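Local coordinates for adhesin LabA (Helicobacter pylori, PDB 6GMM), which probably helps Helicobacter pylori attach to the gastric mucosa by recognising LacdiNAc-bearing glycans through its exodomain, at residues E10-L15 and T403-S408; G212-A217 and I226-D231. All blocks are in the same frame, centred on the assembly; numbering follows the deposited sequence.

Interaction 1 of 2, residues E10-L15 and T403-S408; sequences ERLNNL and TAAISS
L12 meets I406 and A405 in an all-hydrocarbon contact between two helices, with L15 at its margin. The closest approach is between L12 CD1 and I406 CG1, at 3.9 Å, while L12 CD2 lies 4.0 Å from the same I406 CG1; the isoleucine methylene thus faces the leucine fork, and the two side chains cross at a slant. At a chi1 of 177° the L12 chain runs out from the backbone, bringing both methyls to I406. I406 starts off less directly, but its CG1 branch leads back toward L12. A405 suits the facing helix because its single methyl keeps the side short: CB is 4.1 Å from L12 CD1, and L15 CD1 stands 4.4 Å from A405 CB.

Helices 4-28 and 388-408 here form a nearly antiparallel pair within a largely helical adhesin, their local axes 10.3 Å apart and inclined at 153°. Helix 439-452 adds V445 against L12, and L415 touches both L12 and I406, which are buried.

Polar bonds lie apart from this contact: T403 O accepts from S407 N and, at 2.9 Å, from S407 OG, on opposite faces of its plane, and E10 OE1 bonds to S449 OG.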
ATOM      1  N   GLU A  10     -28.748 -14.978 -17.408  1.00 42.08           N
ATOM      2  CA  GLU A  10     -27.505 -14.442 -16.849  1.00 40.93           C
ATOM      3  C   GLU A  10     -26.887 -13.424 -17.830  1.00 42.96           C
ATOM      4  O   GLU A  10     -26.367 -12.393 -17.397  1.00 40.71           O
ATOM      5  CB  GLU A  10     -26.526 -15.575 -16.466  1.00 43.17           C
ATOM      6  CG  GLU A  10     -25.360 -15.164 -15.564  1.00 55.28           C
ATOM      7  CD  GLU A  10     -25.671 -14.522 -14.216  1.00 80.85           C
ATOM      8  OE1 GLU A  10     -26.474 -15.103 -13.448  1.00 81.39           O
ATOM      9  OE2 GLU A  10     -25.069 -13.465 -13.908  1.00 63.41           O
ATOM     10  N   ARG A  11     -27.040 -13.683 -19.142  1.00 39.65           N
ATOM     11  CA  ARG A  11     -26.579 -12.839 -20.249  1.00 38.91           C
ATOM     12  C   ARG A  11     -27.338 -11.511 -20.238  1.00 39.85           C
ATOM     13  O   ARG A  11     -26.721 -10.455 -20.351  1.00 37.99           O
ATOM     14  CB  ARG A  11     -26.848 -13.555 -21.584  1.00 42.09           C
ATOM     15  CG  ARG A  11     -25.798 -13.332 -22.664  1.00 54.12           C
ATOM     16  CD  ARG A  11     -25.396 -14.647 -23.329  1.00 66.60           C
ATOM     17  NE  ARG A  11     -26.540 -15.372 -23.894  1.00 77.78           N
ATOM     18  CZ  ARG A  11     -26.599 -16.695 -24.035  1.00 93.96           C
ATOM     19  NH1 ARG A  11     -25.578 -17.457 -23.653  1.00 80.32           N
ATOM     20  NH2 ARG A  11     -27.679 -17.266 -24.554  1.00 80.00           N
ATOM     21  N   LEU A  12     -28.686 -11.574 -20.109  1.00 35.37           N
ATOM     22  CA  LEU A  12     -29.532 -10.393 -20.067  1.00 33.73           C
ATOM     23  C   LEU A  12     -29.260  -9.598 -18.806  1.00 37.55           C
ATOM     24  O   LEU A  12     -29.072  -8.383 -18.897  1.00 34.89           O
ATOM     25  CB  LEU A  12     -31.017 -10.767 -20.191  1.00 34.52           C
ATOM     26  CG  LEU A  12     -32.049  -9.637 -20.090  1.00 37.94           C
ATOM     27  CD1 LEU A  12     -31.972  -8.682 -21.275  1.00 36.88           C
ATOM     28  CD2 LEU A  12     -33.453 -10.207 -19.974  1.00 39.57           C
ATOM     29  N   ASN A  13     -29.163 -10.292 -17.645  1.00 36.62           N
ATOM     30  CA  ASN A  13     -28.895  -9.660 -16.351  1.00 36.02           C
ATOM     31  C   ASN A  13     -27.615  -8.843 -16.350  1.00 39.00           C
ATOM     32  O   ASN A  13     -27.626  -7.715 -15.854  1.00 37.95           O
ATOM     33  CB  ASN A  13     -28.915 -10.665 -15.195  1.00 38.04           C
ATOM     34  CG  ASN A  13     -28.752 -10.021 -13.832  1.00 56.01           C
ATOM     35  OD1 ASN A  13     -29.359  -8.987 -13.510  1.00 49.80           O
ATOM     36  ND2 ASN A  13     -27.905 -10.606 -13.010  1.00 48.84           N
ATOM     37  N   ASN A  14     -26.542  -9.374 -16.946  1.00 35.72           N
ATOM     38  CA  ASN A  14     -25.279  -8.641 -16.984  1.00 35.27           C
ATOM     39  C   ASN A  14     -25.354  -7.424 -17.909  1.00 36.95           C
ATOM     40  O   ASN A  14     -24.762  -6.391 -17.589  1.00 34.91           O
ATOM     41  CB  ASN A  14     -24.081  -9.557 -17.287  1.00 37.58           C
ATOM     42  CG  ASN A  14     -23.819 -10.584 -16.204  1.00 50.13           C
ATOM     43  OD1 ASN A  14     -23.857 -10.304 -14.984  1.00 37.82           O
ATOM     44  ND2 ASN A  14     -23.519 -11.797 -16.635  1.00 44.74           N
ATOM     45  N   LEU A  15     -26.162  -7.505 -18.976  1.00 33.55           N
ATOM     46  CA  LEU A  15     -26.400  -6.381 -19.883  1.00 32.80           C
ATOM     47  C   LEU A  15     -27.185  -5.287 -19.126  1.00 34.27           C
ATOM     48  O   LEU A  15     -26.936  -4.101 -19.326  1.00 33.54           O
ATOM     49  CB  LEU A  15     -27.205  -6.833 -21.119  1.00 33.87           C
ATOM     50  CG  LEU A  15     -26.459  -7.599 -22.226  1.00 39.47           C
ATOM     51  CD1 LEU A  15     -27.454  -8.308 -23.149  1.00 41.00           C
ATOM     52  CD2 LEU A  15     -25.600  -6.661 -23.063  1.00 41.11           C
ATOM     53  N   THR A 403     -32.803  -5.179 -26.113  1.00 35.52           N
ATOM     54  CA  THR A 403     -34.023  -5.322 -26.915  1.00 36.53           C
ATOM     55  C   THR A 403     -33.935  -6.599 -27.757  1.00 42.75           C
ATOM     56  O   THR A 403     -34.890  -7.376 -27.792  1.00 42.92           O
ATOM     57  CB  THR A 403     -34.284  -4.060 -27.731  1.00 42.29           C
ATOM     58  OG1 THR A 403     -34.208  -2.945 -26.850  1.00 39.74           O
ATOM     59  CG2 THR A 403     -35.666  -4.063 -28.387  1.00 45.99           C
ATOM     60  N   ALA A 404     -32.758  -6.847 -28.353  1.00 39.55           N
ATOM     61  CA  ALA A 404     -32.480  -8.042 -29.150  1.00 40.93           C
ATOM     62  C   ALA A 404     -32.588  -9.306 -28.277  1.00 45.24           C
ATOM     63  O   ALA A 404     -33.313 -10.231 -28.642  1.00 48.72           O
ATOM     64  CB  ALA A 404     -31.087  -7.945 -29.763  1.00 41.22           C
ATOM     65  N   ALA A 405     -31.935  -9.304 -27.105  1.00 36.93           N
ATOM     66  CA  ALA A 405     -31.918 -10.417 -26.153  1.00 36.71           C
ATOM     67  C   ALA A 405     -33.316 -10.801 -25.687  1.00 41.89           C
ATOM     68  O   ALA A 405     -33.654 -11.984 -25.695  1.00 42.19           O
ATOM     69  CB  ALA A 405     -31.010 -10.091 -24.961  1.00 36.16           C
ATOM     70  N   ILE A 406     -34.148  -9.808 -25.368  1.00 39.07           N
ATOM     71  CA  ILE A 406     -35.523 -10.026 -24.895  1.00 40.23           C
ATOM     72  C   ILE A 406     -36.401 -10.686 -25.966  1.00 48.59           C
ATOM     73  O   ILE A 406     -37.153 -11.603 -25.639  1.00 48.79           O
ATOM     74  CB  ILE A 406     -36.112  -8.709 -24.321  1.00 41.86           C
ATOM     75  CG1 ILE A 406     -35.415  -8.406 -22.983  1.00 41.33           C
ATOM     76  CG2 ILE A 406     -37.620  -8.785 -24.102  1.00 43.53           C
ATOM     77  CD1 ILE A 406     -35.429  -7.037 -22.620  1.00 51.62           C
ATOM     78  N   SER A 407     -36.244 -10.273 -27.235  1.00 48.30           N
ATOM     79  CA  SER A 407     -37.002 -10.757 -28.396  1.00 50.72           C
ATOM     80  C   SER A 407     -37.163 -12.278 -28.489  1.00 59.60           C
ATOM     81  O   SER A 407     -38.263 -12.742 -28.790  1.00 61.29           O
ATOM     82  CB  SER A 407     -36.403 -10.213 -29.685  1.00 54.39           C
ATOM     83  OG  SER A 407     -36.553  -8.803 -29.729  1.00 64.64           O
ATOM     84  N   SER A 408     -36.093 -13.042 -28.225  1.00 58.05           N
ATOM     85  CA  SER A 408     -36.139 -14.503 -28.295  1.00 60.73           C
ATOM     86  C   SER A 408     -36.670 -15.178 -27.025  1.00 67.36           C
ATOM     87  O   SER A 408     -37.058 -16.347 -27.076  1.00 69.06           O
ATOM     88  CB  SER A 408     -34.768 -15.062 -28.660  1.00 65.19           C
ATOM     89  OG  SER A 408     -33.792 -14.746 -27.681  1.00 73.37           O
TER

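Interaction 2 of 2, residues G212-A217 and I226-D231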
ATOM      1  N   GLY A 212      22.417 -22.557  15.684  1.00 36.88           N
ATOM      2  CA  GLY A 212      21.401 -22.801  14.666  1.00 36.86           C
ATOM      3  C   GLY A 212      20.040 -22.284  15.073  1.00 40.69           C
ATOM      4  O   GLY A 212      19.018 -22.886  14.729  1.00 41.11           O
ATOM      5  N   GLY A 213      20.049 -21.196  15.847  1.00 36.72           N
ATOM      6  CA  GLY A 213      18.855 -20.544  16.367  1.00 36.27           C
ATOM      7  C   GLY A 213      18.259 -21.131  17.632  1.00 43.09           C
ATOM      8  O   GLY A 213      17.303 -20.556  18.150  1.00 42.22           O
ATOM      9  N   ALA A 214      18.802 -22.272  18.151  1.00 42.08           N
ATOM     10  CA  ALA A 214      18.282 -22.927  19.361  1.00 43.76           C
ATOM     11  C   ALA A 214      18.328 -21.987  20.567  1.00 48.45           C
ATOM     12  O   ALA A 214      19.293 -21.235  20.725  1.00 48.01           O
ATOM     13  CB  ALA A 214      19.062 -24.197  19.653  1.00 46.15           C
ATOM     14  N   GLY A 215      17.271 -22.003  21.373  1.00 46.21           N
ATOM     15  CA  GLY A 215      17.178 -21.115  22.523  1.00 46.76           C
ATOM     16  C   GLY A 215      16.191 -21.516  23.595  1.00 54.66           C
ATOM     17  O   GLY A 215      15.653 -22.627  23.569  1.00 55.65           O
ATOM     18  N   GLY A 216      15.976 -20.592  24.535  1.00 52.73           N
ATOM     19  CA  GLY A 216      15.133 -20.784  25.712  1.00 54.94           C
ATOM     20  C   GLY A 216      13.667 -20.412  25.630  1.00 60.67           C
ATOM     21  O   GLY A 216      12.984 -20.415  26.659  1.00 62.60           O
ATOM     22  N   ALA A 217      13.157 -20.106  24.432  1.00 55.89           N
ATOM     23  CA  ALA A 217      11.740 -19.784  24.299  1.00 55.69           C
ATOM     24  C   ALA A 217      10.934 -21.083  24.225  1.00 60.57           C
ATOM     25  O   ALA A 217      11.510 -22.147  23.969  1.00 61.43           O
ATOM     26  CB  ALA A 217      11.500 -18.931  23.065  1.00 54.61           C
ATOM     27  N   ILE A 226       8.983 -18.041  16.549  1.00 31.50           N
ATOM     28  CA  ILE A 226       9.935 -18.518  15.556  1.00 30.75           C
ATOM     29  C   ILE A 226      10.256 -19.974  15.917  1.00 38.83           C
ATOM     30  O   ILE A 226      10.816 -20.246  16.976  1.00 37.73           O
ATOM     31  CB  ILE A 226      11.194 -17.612  15.537  1.00 32.04           C
ATOM     32  CG1 ILE A 226      10.850 -16.137  15.141  1.00 30.03           C
ATOM     33  CG2 ILE A 226      12.318 -18.199  14.685  1.00 31.67           C
ATOM     34  CD1 ILE A 226      10.329 -15.858  13.708  1.00 39.32           C
ATOM     35  N   TYR A 227       9.830 -20.900  15.056  1.00 40.15           N
ATOM     36  CA  TYR A 227       9.970 -22.347  15.236  1.00 42.92           C
ATOM     37  C   TYR A 227      10.958 -22.890  14.206  1.00 47.70           C
ATOM     38  O   TYR A 227      10.791 -22.661  13.003  1.00 47.04           O
ATOM     39  CB  TYR A 227       8.589 -23.032  15.077  1.00 45.50           C
ATOM     40  CG  TYR A 227       7.492 -22.416  15.922  1.00 46.99           C
ATOM     41  CD1 TYR A 227       7.290 -22.817  17.241  1.00 50.65           C
ATOM     42  CD2 TYR A 227       6.664 -21.421  15.408  1.00 46.37           C
ATOM     43  CE1 TYR A 227       6.286 -22.247  18.026  1.00 52.40           C
ATOM     44  CE2 TYR A 227       5.656 -20.845  16.182  1.00 47.40           C
ATOM     45  CZ  TYR A 227       5.473 -21.258  17.492  1.00 58.38           C
ATOM     46  OH  TYR A 227       4.477 -20.679  18.248  1.00 61.40           O
ATOM     47  N   LEU A 228      12.003 -23.579  14.685  1.00 45.12           N
ATOM     48  CA  LEU A 228      13.054 -24.181  13.858  1.00 45.11           C
ATOM     49  C   LEU A 228      12.537 -25.390  13.065  1.00 52.79           C
ATOM     50  O   LEU A 228      11.990 -26.340  13.640  1.00 55.06           O
ATOM     51  CB  LEU A 228      14.286 -24.576  14.706  1.00 45.27           C
ATOM     52  CG  LEU A 228      14.840 -23.526  15.683  1.00 47.39           C
ATOM     53  CD1 LEU A 228      15.823 -24.147  16.640  1.00 48.34           C
ATOM     54  CD2 LEU A 228      15.453 -22.340  14.953  1.00 45.55           C
ATOM     55  N   LYS A 229      12.698 -25.329  11.742  1.00 48.51           N
ATOM     56  CA  LYS A 229      12.279 -26.357  10.798  1.00 49.46           C
ATOM     57  C   LYS A 229      13.505 -27.078  10.195  1.00 54.64           C
ATOM     58  O   LYS A 229      13.476 -27.537   9.052  1.00 56.18           O
ATOM     59  CB  LYS A 229      11.382 -25.734   9.708  1.00 50.69           C
ATOM     60  CG  LYS A 229      10.024 -25.214  10.204  1.00 53.89           C
ATOM     61  CD  LYS A 229       9.330 -24.362   9.137  1.00 57.71           C
ATOM     62  CE  LYS A 229       8.021 -23.750   9.593  1.00 63.79           C
ATOM     63  NZ  LYS A 229       8.235 -22.571  10.473  1.00 70.73           N
ATOM     64  N   GLY A 230      14.567 -27.175  10.979  1.00 50.62           N
ATOM     65  CA  GLY A 230      15.788 -27.866  10.581  1.00 51.14           C
ATOM     66  C   GLY A 230      16.833 -27.078   9.814  1.00 51.93           C
ATOM     67  O   GLY A 230      17.779 -27.681   9.310  1.00 53.89           O
ATOM     68  N   ASP A 231      16.700 -25.744   9.727  1.00 43.21           N
ATOM     69  CA  ASP A 231      17.696 -24.901   9.062  1.00 40.45           C
ATOM     70  C   ASP A 231      18.162 -23.810  10.019  1.00 40.59           C
ATOM     71  O   ASP A 231      17.341 -23.020  10.495  1.00 37.60           O
ATOM     72  CB  ASP A 231      17.163 -24.296   7.761  1.00 41.12           C
ATOM     73  CG  ASP A 231      18.286 -23.723   6.923  1.00 43.99           C
ATOM     74  OD1 ASP A 231      18.885 -24.487   6.135  1.00 48.34           O
ATOM     75  OD2 ASP A 231      18.620 -22.531   7.112  1.00 33.86           O
TER
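The backbones of G212-G213 and L228-D231 pass in opposite directions without regular pairing, with a CA-CA separation of 7.0 Å between G212 and D231 and 7.3 Å between G213 and L228. Both segments belong to the irregular loop that joins helix 188-205 to helix 234-237, and the disulfide between C206 and C235 closes this loop at its base, so the contact folds two parts of a disulfide-bounded loop onto each other.

L228 supplies the side chain that spans the gap. With CG anti to its carbonyl carbon (chi1 -48°), the fork extends across to lie against the backbone of the glycine-rich segment, its two methyls straddling G213 C, CD2 on the G212 side and CD1 on the A214 side. CD2 sits 3.6 Å from G212 O, a van der Waals contact in which an apolar methyl rests on a carbonyl oxygen. Leucine fits here because its fork can touch successive peptide units at once, and I237 of helix 234-237 also packs against it.

Glycine suits the opposing positions for two reasons. G212 and G213 both have positive phi, a backbone shape that glycine adopts easily, and the bare alpha carbon of G213 faces L228, letting the methyl come close. A214 contributes mostly backbone, since its CB bond points away from L228.

Nearby, D231 OD1 is hydrogen-bonded to Y123 OH and D231 OD2 to S233 OG. At the edge of the contact, L228 CD1 lies 3.8 Å from A214 N and 4.4 Å from A214 CB.

Overall arrangement
From the N terminus the chain enters helix 4-28, whose early turns carry the first half of interaction 1, and its partner arrives only after 387 intervening residues, on helix 388-408. Interaction 1 therefore closes a very long loop, about half of it helix, and brings the N-terminal helix against a helix late in the chain. Interaction 2 is nested wholly inside that loop: it joins residues 212-217 to 226-231 across just eight residues, within the connection from helix 188-205 to helix 234-237. The two do not cross or touch; their centres lie 62 Å apart, one joining the first helix to helix 388-408, the other shaping a local loop at a distant part of the elongated molecule.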